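Local coordinates for putative diflavin flavoprotein A 3 (Synechocystis sp., PDB 6H0C), which probably passes electrons from NADH to oxygen, reducing it to water, this chain being the flavodiiron core of a longer modular protein, at residues Ala102-Ser107 with Asn125-Met130; Val79-Val84 with Gln112-Leu117. One frame throughout, in Å; residues are numbered along the deposited sequence.

Contact 1: residues Ala102-Ser107 with Asn125-Met130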
loop_
_atom_site.group_PDB
_atom_site.type_symbol
_atom_site.label_atom_id
_atom_site.label_comp_id
_atom_site.label_asym_id
_atom_site.label_seq_id
_atom_site.Cartn_x
_atom_site.Cartn_y
_atom_site.Cartn_z
ATOM N N ALA A 102 -8.409 -17.133 18.389
ATOM C CA ALA A 102 -7.362 -16.982 17.382
ATOM C C ALA A 102 -6.274 -16.007 17.826
ATOM O O ALA A 102 -6.526 -15.083 18.601
ATOM C CB ALA A 102 -7.962 -16.533 16.061
ATOM N N THR A 103 -5.059 -16.227 17.335
ATOM C CA THR A 103 -3.965 -15.291 17.556
ATOM C C THR A 103 -3.675 -14.483 16.292
ATOM O O THR A 103 -3.645 -15.028 15.186
ATOM C CB THR A 103 -2.696 -16.017 17.983
ATOM O OG1 THR A 103 -2.938 -16.676 19.228
ATOM C CG2 THR A 103 -1.556 -15.035 18.157
ATOM N N ILE A 104 -3.471 -13.180 16.454
ATOM C CA ILE A 104 -3.113 -12.342 15.322
ATOM C C ILE A 104 -1.616 -12.451 15.024
ATOM O O ILE A 104 -0.779 -12.338 15.920
ATOM C CB ILE A 104 -3.480 -10.870 15.569
ATOM C CG1 ILE A 104 -5.000 -10.717 15.685
ATOM C CG2 ILE A 104 -2.921 -9.993 14.444
ATOM C CD1 ILE A 104 -5.447 -9.646 16.671
ATOM N N ILE A 105 -1.294 -12.679 13.756
ATOM C CA ILE A 105 0.085 -12.754 13.294
ATOM C C ILE A 105 0.383 -11.590 12.347
ATOM O O ILE A 105 -0.299 -11.427 11.326
ATOM C CB ILE A 105 0.358 -14.081 12.554
ATOM C CG1 ILE A 105 -0.004 -15.273 13.438
ATOM C CG2 ILE A 105 1.801 -14.139 12.083
ATOM C CD1 ILE A 105 0.776 -15.325 14.734
ATOM N N CYS A 106 1.396 -10.788 12.665
ATOM C CA CYS A 106 1.698 -9.621 11.835
ATOM C C CYS A 106 3.069 -9.011 12.135
ATOM O O CYS A 106 3.764 -9.438 13.051
ATOM C CB CYS A 106 0.606 -8.558 12.015
ATOM S SG CYS A 106 0.543 -7.833 13.677
ATOM N N SER A 107 3.450 -8.004 11.362
ATOM C CA SER A 107 4.726 -7.339 11.569
ATOM C C SER A 107 4.651 -6.384 12.754
ATOM O O SER A 107 3.575 -6.107 13.291
ATOM C CB SER A 107 5.143 -6.573 10.319
ATOM O OG SER A 107 4.422 -5.355 10.237
ATOM N N ASN A 125 -7.751 -10.379 21.296
ATOM C CA ASN A 125 -6.957 -11.506 20.831
ATOM C C ASN A 125 -5.495 -11.153 20.961
ATOM O O ASN A 125 -5.111 -10.009 20.714
ATOM C CB ASN A 125 -7.271 -11.857 19.377
ATOM C CG ASN A 125 -8.700 -12.265 19.176
ATOM O OD1 ASN A 125 -9.616 -11.470 19.379
ATOM N ND2 ASN A 125 -8.905 -13.504 18.761
ATOM N N PRO A 126 -4.669 -12.131 21.342
ATOM C CA PRO A 126 -3.243 -11.837 21.456
ATOM C C PRO A 126 -2.631 -11.611 20.075
ATOM O O PRO A 126 -3.124 -12.135 19.070
ATOM C CB PRO A 126 -2.682 -13.091 22.127
ATOM C CG PRO A 126 -3.583 -14.176 21.665
ATOM C CD PRO A 126 -4.961 -13.555 21.571
ATOM N N ILE A 127 -1.578 -10.804 20.042
ATOM C CA ILE A 127 -0.819 -10.539 18.832
ATOM C C ILE A 127 0.565 -11.144 18.963
ATOM O O ILE A 127 1.261 -10.904 19.953
ATOM C CB ILE A 127 -0.677 -9.032 18.566
ATOM C CG1 ILE A 127 -2.041 -8.401 18.299
ATOM C CG2 ILE A 127 0.274 -8.783 17.402
ATOM C CD1 ILE A 127 -2.023 -6.883 18.333
ATOM N N GLN A 128 0.962 -11.934 17.974
ATOM C CA GLN A 128 2.331 -12.420 17.924
ATOM C C GLN A 128 3.061 -11.738 16.771
ATOM O O GLN A 128 2.732 -11.948 15.599
ATOM C CB GLN A 128 2.368 -13.940 17.778
ATOM C CG GLN A 128 3.773 -14.535 17.832
ATOM C CD GLN A 128 3.774 -16.058 17.753
ATOM O OE1 GLN A 128 2.797 -16.718 18.122
ATOM N NE2 GLN A 128 4.873 -16.621 17.261
ATOM N N VAL A 129 4.042 -10.907 17.109
ATOM C CA VAL A 129 4.803 -10.162 16.113
ATOM C C VAL A 129 5.837 -11.036 15.405
ATOM O O VAL A 129 6.561 -11.804 16.033
ATOM C CB VAL A 129 5.507 -8.962 16.752
ATOM C CG1 VAL A 129 6.384 -8.266 15.740
ATOM C CG2 VAL A 129 4.475 -8.000 17.315
ATOM N N MET A 130 5.899 -10.912 14.086
ATOM C CA MET A 130 6.868 -11.661 13.299
ATOM C C MET A 130 7.896 -10.735 12.638
ATOM O O MET A 130 7.565 -9.675 12.091
ATOM C CB MET A 130 6.156 -12.515 12.245
ATOM C CG MET A 130 5.250 -13.610 12.821
ATOM S SD MET A 130 6.166 -14.882 13.734
ATOM C CE MET A 130 4.929 -16.175 13.874
#
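The side-chain nitrogen ND2 of Asn125 is gripped by two carbonyls, Ala102 O across the contact and Ala99 O further back. The bond from ND2 to Ala102 O is 2.9 Å long and nearly straight (169° at the hydrogen); its acceptor lies in the amide plane of Asn125. Chi1 of -62° sets CG of Asn125 beside the backbone N, and the amide, turned about the next bond, faces Ala102 O. CB of Asn125 packs on CD1 of Ile104.

Past this point the two strands run parallel. Ile104 bonds twice: its N donates to Pro126 O at 2.8 Å, and its O accepts from Gln128 N at 2.7 Å, almost along the C=O axis. The Cys106 N to Gln128 O bond is weak at 3.4 Å, but Met130 N to Cys106 O returns to 2.8 Å.

Strands 103-106 and 127-129 are the two ends of a beta-alpha-beta crossover through helix 108-117; strand 127-129 is outermost at one edge of the mixed sheet in the metallo-beta-lactamase-like domain, with 103-106 next to it. Ile104, Cys106, Ile127 and Val129 share one face; Ile104, Cys106 and Val129 touch the crossover helix, and Ile127 CG2 meets Cys106 SG at 3.9 Å.

On the other face Ile105 lies side by side with Gln128, its CD1 3.7 Å from Gln128 CB. CG2 of Ile105, anti to the backbone N, meets Met130 CG at 3.6 Å where the two side chains cross obliquely, and both residues pack on Phe146 of strand 143-148, in the second sheet.

Contact 2: residues Val79-Val84 with Gln112-Leu117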
loop_
_atom_site.group_PDB
_atom_site.type_symbol
_atom_site.label_atom_id
_atom_site.label_comp_id
_atom_site.label_asym_id
_atom_site.label_seq_id
_atom_site.Cartn_x
_atom_site.Cartn_y
_atom_site.Cartn_z
ATOM N N VAL A 79 -4.871 -15.637 12.562
ATOM C CA VAL A 79 -5.182 -14.678 11.515
ATOM C C VAL A 79 -3.903 -13.915 11.152
ATOM O O VAL A 79 -3.340 -13.172 11.964
ATOM C CB VAL A 79 -6.314 -13.717 11.924
ATOM C CG1 VAL A 79 -6.582 -12.724 10.797
ATOM C CG2 VAL A 79 -7.572 -14.502 12.229
ATOM N N ILE A 80 -3.439 -14.131 9.923
ATOM C CA ILE A 80 -2.187 -13.563 9.463
ATOM C C ILE A 80 -2.470 -12.331 8.606
ATOM O O ILE A 80 -3.257 -12.398 7.653
ATOM C CB ILE A 80 -1.370 -14.606 8.666
ATOM C CG1 ILE A 80 -1.129 -15.847 9.522
ATOM C CG2 ILE A 80 -0.043 -14.024 8.208
ATOM C CD1 ILE A 80 -0.314 -16.918 8.817
ATOM N N LEU A 81 -1.851 -11.204 8.956
ATOM C CA LEU A 81 -2.100 -9.954 8.240
ATOM C C LEU A 81 -0.887 -9.550 7.415
ATOM O O LEU A 81 0.204 -9.360 7.965
ATOM C CB LEU A 81 -2.459 -8.826 9.214
ATOM C CG LEU A 81 -3.627 -9.098 10.148
ATOM C CD1 LEU A 81 -3.772 -7.988 11.173
ATOM C CD2 LEU A 81 -4.892 -9.249 9.331
ATOM N N GLY A 82 -1.077 -9.420 6.101
ATOM C CA GLY A 82 -0.018 -8.960 5.210
ATOM C C GLY A 82 0.153 -7.445 5.266
ATOM O O GLY A 82 1.187 -6.906 4.859
ATOM N N HIS A 83 -0.880 -6.764 5.763
ATOM C CA HIS A 83 -0.859 -5.316 5.966
ATOM C C HIS A 83 -2.082 -4.944 6.785
ATOM O O HIS A 83 -3.002 -5.752 6.923
ATOM C CB HIS A 83 -0.840 -4.551 4.642
ATOM C CG HIS A 83 -2.159 -4.533 3.937
ATOM N ND1 HIS A 83 -2.629 -5.606 3.211
ATOM C CD2 HIS A 83 -3.110 -3.572 3.846
ATOM C CE1 HIS A 83 -3.814 -5.308 2.705
ATOM N NE2 HIS A 83 -4.129 -4.080 3.078
ATOM N N VAL A 84 -2.095 -3.731 7.328
ATOM C CA VAL A 84 -3.146 -3.324 8.252
ATOM C C VAL A 84 -3.572 -1.885 8.014
ATOM O O VAL A 84 -2.742 -1.019 7.736
ATOM C CB VAL A 84 -2.685 -3.473 9.727
ATOM C CG1 VAL A 84 -3.651 -2.800 10.674
ATOM C CG2 VAL A 84 -2.535 -4.930 10.091
ATOM N N GLN A 112 1.715 -2.228 16.023
ATOM C CA GLN A 112 1.567 -0.886 16.581
ATOM C C GLN A 112 0.331 -0.190 16.019
ATOM O O GLN A 112 -0.438 0.430 16.757
ATOM C CB GLN A 112 2.814 -0.055 16.298
ATOM C CG GLN A 112 4.051 -0.577 16.985
ATOM C CD GLN A 112 5.326 -0.016 16.403
ATOM O OE1 GLN A 112 5.308 0.677 15.387
ATOM N NE2 GLN A 112 6.446 -0.321 17.042
ATOM N N ASN A 113 0.145 -0.306 14.706
ATOM C CA ASN A 113 -1.025 0.244 14.027
ATOM C C ASN A 113 -2.329 -0.346 14.590
ATOM O O ASN A 113 -3.239 0.382 15.018
ATOM C CB ASN A 113 -0.905 -0.021 12.520
ATOM C CG ASN A 113 -1.913 0.758 11.701
ATOM O OD1 ASN A 113 -2.617 1.630 12.221
ATOM N ND2 ASN A 113 -1.981 0.455 10.406
ATOM N N LEU A 114 -2.385 -1.674 14.611
ATOM C CA LEU A 114 -3.563 -2.417 15.045
ATOM C C LEU A 114 -3.956 -2.105 16.490
ATOM O O LEU A 114 -5.139 -2.066 16.827
ATOM C CB LEU A 114 -3.304 -3.913 14.882
ATOM C CG LEU A 114 -4.493 -4.865 14.796
ATOM C CD1 LEU A 114 -5.419 -4.463 13.672
ATOM C CD2 LEU A 114 -3.993 -6.288 14.599
ATOM N N GLU A 115 -2.962 -1.882 17.342
ATOM C CA GLU A 115 -3.226 -1.552 18.737
ATOM C C GLU A 115 -3.966 -0.223 18.833
ATOM O O GLU A 115 -4.908 -0.083 19.604
ATOM C CB GLU A 115 -1.923 -1.518 19.546
ATOM C CG GLU A 115 -1.296 -2.909 19.751
ATOM C CD GLU A 115 0.076 -2.876 20.421
ATOM O OE1 GLU A 115 0.769 -3.920 20.394
ATOM O OE2 GLU A 115 0.460 -1.815 20.968
ATOM N N LYS A 116 -3.562 0.753 18.033
ATOM C CA LYS A 116 -4.302 2.008 17.998
ATOM C C LYS A 116 -5.675 1.777 17.373
ATOM O O LYS A 116 -6.684 2.118 17.975
ATOM C CB LYS A 116 -3.524 3.089 17.239
ATOM C CG LYS A 116 -2.213 3.481 17.926
ATOM C CD LYS A 116 -1.583 4.726 17.313
ATOM C CE LYS A 116 -1.163 4.501 15.865
ATOM N NZ LYS A 116 0.034 3.617 15.739
ATOM N N LEU A 117 -5.709 1.166 16.187
ATOM C CA LEU A 117 -6.959 0.932 15.455
ATOM C C LEU A 117 -8.032 0.200 16.258
ATOM O O LEU A 117 -9.215 0.480 16.105
ATOM C CB LEU A 117 -6.684 0.142 14.180
ATOM C CG LEU A 117 -5.921 0.881 13.087
ATOM C CD1 LEU A 117 -5.729 0.001 11.857
ATOM C CD2 LEU A 117 -6.670 2.146 12.731
#
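Val84 reaches from the loop after strand 78-80 to one side of helix 108-117, where Asn113, Leu114 and Leu117 receive it. Its CB lies 4.0 Å from Asn113 ND2. Beyond it, CG1 stands anti to the backbone N (chi1 169°) and does most of the touching: it is 3.7 Å from Leu117 CD1, 3.9 Å from Leu114 CD1, and close to the same Asn113 amide. The three helix residues thus gather around one methyl, Val84 passing alongside Asn113 and Leu117, each of which points the opposite way to it.

Asn113 holds its CG anti to the backbone N, and its ND2 lies 3.1 Å from Val84 O; the angle is too poor for a hydrogen bond, so the pair is a polar approach beside an apolar contact. Three residues earlier, Leu81 meets Leu114 tip to tip, CD1 to CD2 at 3.8 Å. Leu92 of helix 86-98 touches both leucines, so this spot is buried between the strand end and two helices.

The backbone of His83 turns its side chain away from the helix. ND1 is hydrogen-bonded to Asp171 OD1, the ring meets Tyr154 edge-to-face, and NE2 is hydrogen-bonded to a citrate, probably from the crystallisation liquor. In canonical flavodiiron relatives the loop after this strand supplies iron ligands, whereas this protein has non-canonical residues; the loop, at the C-terminal end of a sheet strand and backed by flanking helices, belongs to the metallo-beta-lactamase-like domain.

Contacts 1 and 2 lie side by side, their centres about 8 Å apart, and share one sheet. Strand 103-106 of contact 1 is bonded to the 79-84 segment of contact 2: Ile105 N to Val79 O and Leu81 N to Ile105 O, probable hydrogen bonds of 2.8 Å each. Ile105 CB also packs on Ile80 CG1 at 3.8 Å. On the opposite face, Ile104 CG2 touches Leu114 CD2 at 3.9 Å; the helix of contact 2 is the crossover between the two strands of contact 1 and packs on both, against Ile104 and Cys106 of one and Val129 of the other. His83, in segment 79-84, takes no part in contact 2 but faces the citrate.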